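Local coordinates for GARP domain-containing protein (Trypanosoma brucei brucei TREU927, PDB 6XZ6) that binds the host complement regulator factor H as a trypanosome receptor and increases transmission of the parasite to tsetse flies, at residues A[11-22]-A[151-162]. Residues are numbered along the deposited sequence; the frame is centred on the assembly and turned at random.
Sequences EQTKALCEVAKQ and LTRAAHNLRGLY
A15 packs its methyl group against L158 and L161, its CB lying 3.6 Å from L161 CD1, where helices 4-61 and 148-161 run roughly antiparallel (150°), local axes 9.3 Å apart. The small A15 and A154 face the opposite helix, with A15 CA 5.5 Å from L158 CA. V19 CG2 meets A154 CB at 4.0 Å, and L16 CD2 reaches L158 CD1.

Y162, the first residue to leave the helical path, has its ring oblique to Q12 CB and L16 CG; its OH approaches L16 CD1 to 3.3 Å.

Polar contacts flank this apolar strip. E18, extended with CG anti to the backbone N (chi1 -172°), presents OE2 to R153 NH2 at 3.1 Å. The hydrogen bond in this salt bridge is nearly straight (N-H...O 172°), carboxylate and guanidinium almost coplanar, and a water links E18 OE1 to R153 NE. Other waters join E11 to N157 and Q12 to both Y162 OH and L161 O, while Q22 OE1 shares one with L151 O. Q22 NE2 instead bonds A150 O.

In this all-helical bundle, short helix 148-161 lies against the N-terminal part of helix 4-61 at the factor H-binding end, where Q12 NE2 donates to E18 O of the factor H chain. F115 of helix 67-125 packs on L16, V19 and L158, Y170 of helix 165-208 meets V19, and the C17-C138 disulfide ties helix 4-61 to the segment following helix 129-137.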
# COMPACT_ATOMS: atom_id res chain seq x y z
N GLU A 11 21.73 -5.33 -12.23
CA GLU A 11 20.37 -5.12 -12.73
C GLU A 11 19.37 -5.74 -11.77
O GLU A 11 18.38 -5.08 -11.45
CB GLU A 11 20.18 -5.65 -14.18
CG GLU A 11 20.53 -4.63 -15.26
CD GLU A 11 20.25 -3.16 -14.96
OE1 GLU A 11 21.23 -2.39 -14.80
OE2 GLU A 11 19.05 -2.78 -14.88
N GLN A 12 19.68 -6.96 -11.27
CA GLN A 12 18.86 -7.70 -10.28
C GLN A 12 18.81 -7.01 -8.93
O GLN A 12 17.75 -7.02 -8.31
CB GLN A 12 19.39 -9.13 -10.07
CG GLN A 12 19.16 -10.09 -11.23
CD GLN A 12 19.99 -11.34 -11.11
OE1 GLN A 12 20.56 -11.68 -10.05
NE2 GLN A 12 20.08 -12.04 -12.20
N THR A 13 19.94 -6.48 -8.44
CA THR A 13 20.02 -5.83 -7.12
C THR A 13 19.21 -4.52 -7.13
O THR A 13 18.53 -4.23 -6.16
CB THR A 13 21.49 -5.69 -6.65
OG1 THR A 13 22.08 -6.98 -6.67
CG2 THR A 13 21.62 -5.12 -5.24
N LYS A 14 19.25 -3.77 -8.26
CA LYS A 14 18.51 -2.54 -8.50
C LYS A 14 17.00 -2.82 -8.46
O LYS A 14 16.27 -2.06 -7.86
CB LYS A 14 18.90 -1.96 -9.87
CG LYS A 14 20.12 -1.03 -9.86
CD LYS A 14 20.55 -0.72 -11.26
CE LYS A 14 21.52 0.43 -11.36
NZ LYS A 14 21.89 0.73 -12.78
N ALA A 15 16.54 -3.93 -9.08
CA ALA A 15 15.13 -4.36 -9.12
C ALA A 15 14.60 -4.70 -7.74
O ALA A 15 13.48 -4.32 -7.43
CB ALA A 15 14.96 -5.54 -10.04
N LEU A 16 15.40 -5.38 -6.89
CA LEU A 16 15.09 -5.70 -5.49
C LEU A 16 14.95 -4.42 -4.66
O LEU A 16 14.04 -4.28 -3.86
CB LEU A 16 16.21 -6.58 -4.86
CG LEU A 16 16.36 -8.04 -5.34
CD1 LEU A 16 17.48 -8.71 -4.63
CD2 LEU A 16 15.11 -8.84 -5.08
N CYS A 17 15.84 -3.47 -4.90
CA CYS A 17 15.94 -2.16 -4.27
C CYS A 17 14.69 -1.28 -4.59
O CYS A 17 14.12 -0.69 -3.69
CB CYS A 17 17.24 -1.49 -4.71
SG CYS A 17 17.73 -0.02 -3.77
N GLU A 18 14.24 -1.27 -5.86
CA GLU A 18 13.06 -0.55 -6.34
C GLU A 18 11.81 -1.09 -5.67
O GLU A 18 11.04 -0.32 -5.14
CB GLU A 18 12.97 -0.64 -7.88
CG GLU A 18 11.91 0.22 -8.55
CD GLU A 18 11.76 0.14 -10.07
OE1 GLU A 18 12.31 -0.80 -10.70
OE2 GLU A 18 11.07 1.03 -10.62
N VAL A 19 11.64 -2.43 -5.66
CA VAL A 19 10.51 -3.11 -5.02
C VAL A 19 10.49 -2.89 -3.51
O VAL A 19 9.42 -2.59 -2.96
CB VAL A 19 10.42 -4.61 -5.38
CG1 VAL A 19 9.44 -5.31 -4.49
CG2 VAL A 19 10.04 -4.83 -6.84
N ALA A 20 11.64 -3.05 -2.82
CA ALA A 20 11.74 -2.88 -1.35
C ALA A 20 11.33 -1.49 -0.88
O ALA A 20 10.65 -1.37 0.15
CB ALA A 20 13.16 -3.18 -0.89
N LYS A 21 11.75 -0.45 -1.63
CA LYS A 21 11.46 0.97 -1.40
C LYS A 21 9.96 1.27 -1.49
O LYS A 21 9.45 2.06 -0.71
CB LYS A 21 12.24 1.83 -2.39
CG LYS A 21 13.70 2.06 -2.03
CD LYS A 21 14.42 2.84 -3.15
CE LYS A 21 14.03 4.29 -3.23
NZ LYS A 21 14.93 5.08 -4.12
N GLN A 22 9.26 0.62 -2.43
CA GLN A 22 7.80 0.74 -2.61
C GLN A 22 7.04 0.07 -1.47
O GLN A 22 6.02 0.59 -1.02
CB GLN A 22 7.37 0.08 -3.92
CG GLN A 22 7.86 0.83 -5.14
CD GLN A 22 7.48 0.12 -6.41
OE1 GLN A 22 7.13 -1.08 -6.44
NE2 GLN A 22 7.54 0.85 -7.48
N LEU A 151 4.04 0.27 -9.11
CA LEU A 151 4.00 -1.02 -8.46
C LEU A 151 4.11 -2.17 -9.48
O LEU A 151 4.95 -3.04 -9.27
CB LEU A 151 2.71 -1.14 -7.62
CG LEU A 151 2.68 -2.07 -6.42
CD1 LEU A 151 3.79 -1.77 -5.42
CD2 LEU A 151 1.38 -1.91 -5.71
N THR A 152 3.33 -2.16 -10.59
CA THR A 152 3.35 -3.21 -11.62
C THR A 152 4.61 -3.18 -12.48
O THR A 152 5.11 -4.23 -12.87
CB THR A 152 2.07 -3.21 -12.51
OG1 THR A 152 1.95 -1.95 -13.18
CG2 THR A 152 0.82 -3.48 -11.74
N ARG A 153 5.12 -1.97 -12.79
CA ARG A 153 6.33 -1.79 -13.59
C ARG A 153 7.53 -2.46 -12.90
O ARG A 153 8.23 -3.27 -13.52
CB ARG A 153 6.60 -0.31 -13.83
CG ARG A 153 7.47 -0.02 -15.04
CD ARG A 153 8.08 1.37 -15.01
NE ARG A 153 8.66 1.64 -13.70
CZ ARG A 153 8.29 2.65 -12.93
NH1 ARG A 153 7.39 3.52 -13.35
NH2 ARG A 153 8.83 2.80 -11.72
N ALA A 154 7.70 -2.18 -11.61
CA ALA A 154 8.76 -2.75 -10.80
C ALA A 154 8.58 -4.28 -10.63
O ALA A 154 9.58 -5.01 -10.55
CB ALA A 154 8.80 -2.05 -9.46
N ALA A 155 7.31 -4.77 -10.61
CA ALA A 155 6.98 -6.21 -10.49
C ALA A 155 7.31 -6.95 -11.80
O ALA A 155 7.87 -8.03 -11.77
CB ALA A 155 5.53 -6.40 -10.11
N HIS A 156 7.01 -6.34 -12.94
CA HIS A 156 7.33 -6.88 -14.26
C HIS A 156 8.83 -6.85 -14.48
O HIS A 156 9.36 -7.75 -15.12
CB HIS A 156 6.63 -6.07 -15.37
CG HIS A 156 5.21 -6.47 -15.59
ND1 HIS A 156 4.18 -5.58 -15.39
CD2 HIS A 156 4.69 -7.64 -16.03
CE1 HIS A 156 3.07 -6.25 -15.66
NE2 HIS A 156 3.33 -7.48 -16.07
N ASN A 157 9.53 -5.80 -13.99
CA ASN A 157 10.97 -5.68 -14.11
C ASN A 157 11.64 -6.79 -13.33
O ASN A 157 12.51 -7.44 -13.88
CB ASN A 157 11.47 -4.30 -13.70
CG ASN A 157 12.93 -4.13 -13.97
OD1 ASN A 157 13.40 -4.21 -15.12
ND2 ASN A 157 13.70 -3.91 -12.91
N LEU A 158 11.17 -7.07 -12.11
CA LEU A 158 11.71 -8.15 -11.28
C LEU A 158 11.48 -9.54 -11.91
O LEU A 158 12.39 -10.35 -11.95
CB LEU A 158 11.10 -8.08 -9.87
CG LEU A 158 11.61 -9.11 -8.88
CD1 LEU A 158 12.93 -8.65 -8.26
CD2 LEU A 158 10.53 -9.44 -7.84
N ARG A 159 10.30 -9.76 -12.43
CA ARG A 159 9.86 -10.98 -13.06
C ARG A 159 10.67 -11.30 -14.37
O ARG A 159 10.84 -12.49 -14.73
CB ARG A 159 8.32 -10.87 -13.26
CG ARG A 159 7.63 -12.07 -13.91
CD ARG A 159 7.61 -11.95 -15.42
NE ARG A 159 6.71 -12.95 -15.98
CZ ARG A 159 6.78 -13.42 -17.21
NH1 ARG A 159 7.72 -13.00 -18.04
NH2 ARG A 159 5.93 -14.36 -17.61
N GLY A 160 11.18 -10.24 -15.03
CA GLY A 160 11.96 -10.35 -16.26
C GLY A 160 13.42 -10.65 -16.00
O GLY A 160 14.10 -11.24 -16.84
N LEU A 161 13.90 -10.29 -14.80
CA LEU A 161 15.26 -10.51 -14.32
C LEU A 161 15.46 -11.80 -13.53
O LEU A 161 16.56 -12.33 -13.53
CB LEU A 161 15.69 -9.29 -13.46
CG LEU A 161 15.80 -7.96 -14.21
CD1 LEU A 161 15.92 -6.84 -13.25
CD2 LEU A 161 16.97 -7.93 -15.17
N TYR A 162 14.40 -12.27 -12.84
CA TYR A 162 14.39 -13.47 -11.97
C TYR A 162 13.46 -14.54 -12.53
O TYR A 162 12.25 -14.36 -12.57
CB TYR A 162 13.92 -13.07 -10.55
CG TYR A 162 14.99 -12.38 -9.72
CD1 TYR A 162 15.21 -11.01 -9.81
CD2 TYR A 162 15.74 -13.10 -8.79
CE1 TYR A 162 16.16 -10.37 -9.02
CE2 TYR A 162 16.76 -12.49 -8.07
CZ TYR A 162 16.95 -11.13 -8.16
OH TYR A 162 17.91 -10.54 -7.37
O HOH W 1 16.63 -3.25 -12.48
O HOH W 2 16.20 -3.82 -16.09
O HOH W 3 20.52 -10.95 -7.34
O HOH W 4 19.14 -11.68 -15.01
O HOH W 5 11.03 -0.26 -13.62
O HOH W 6 6.68 -3.68 -7.31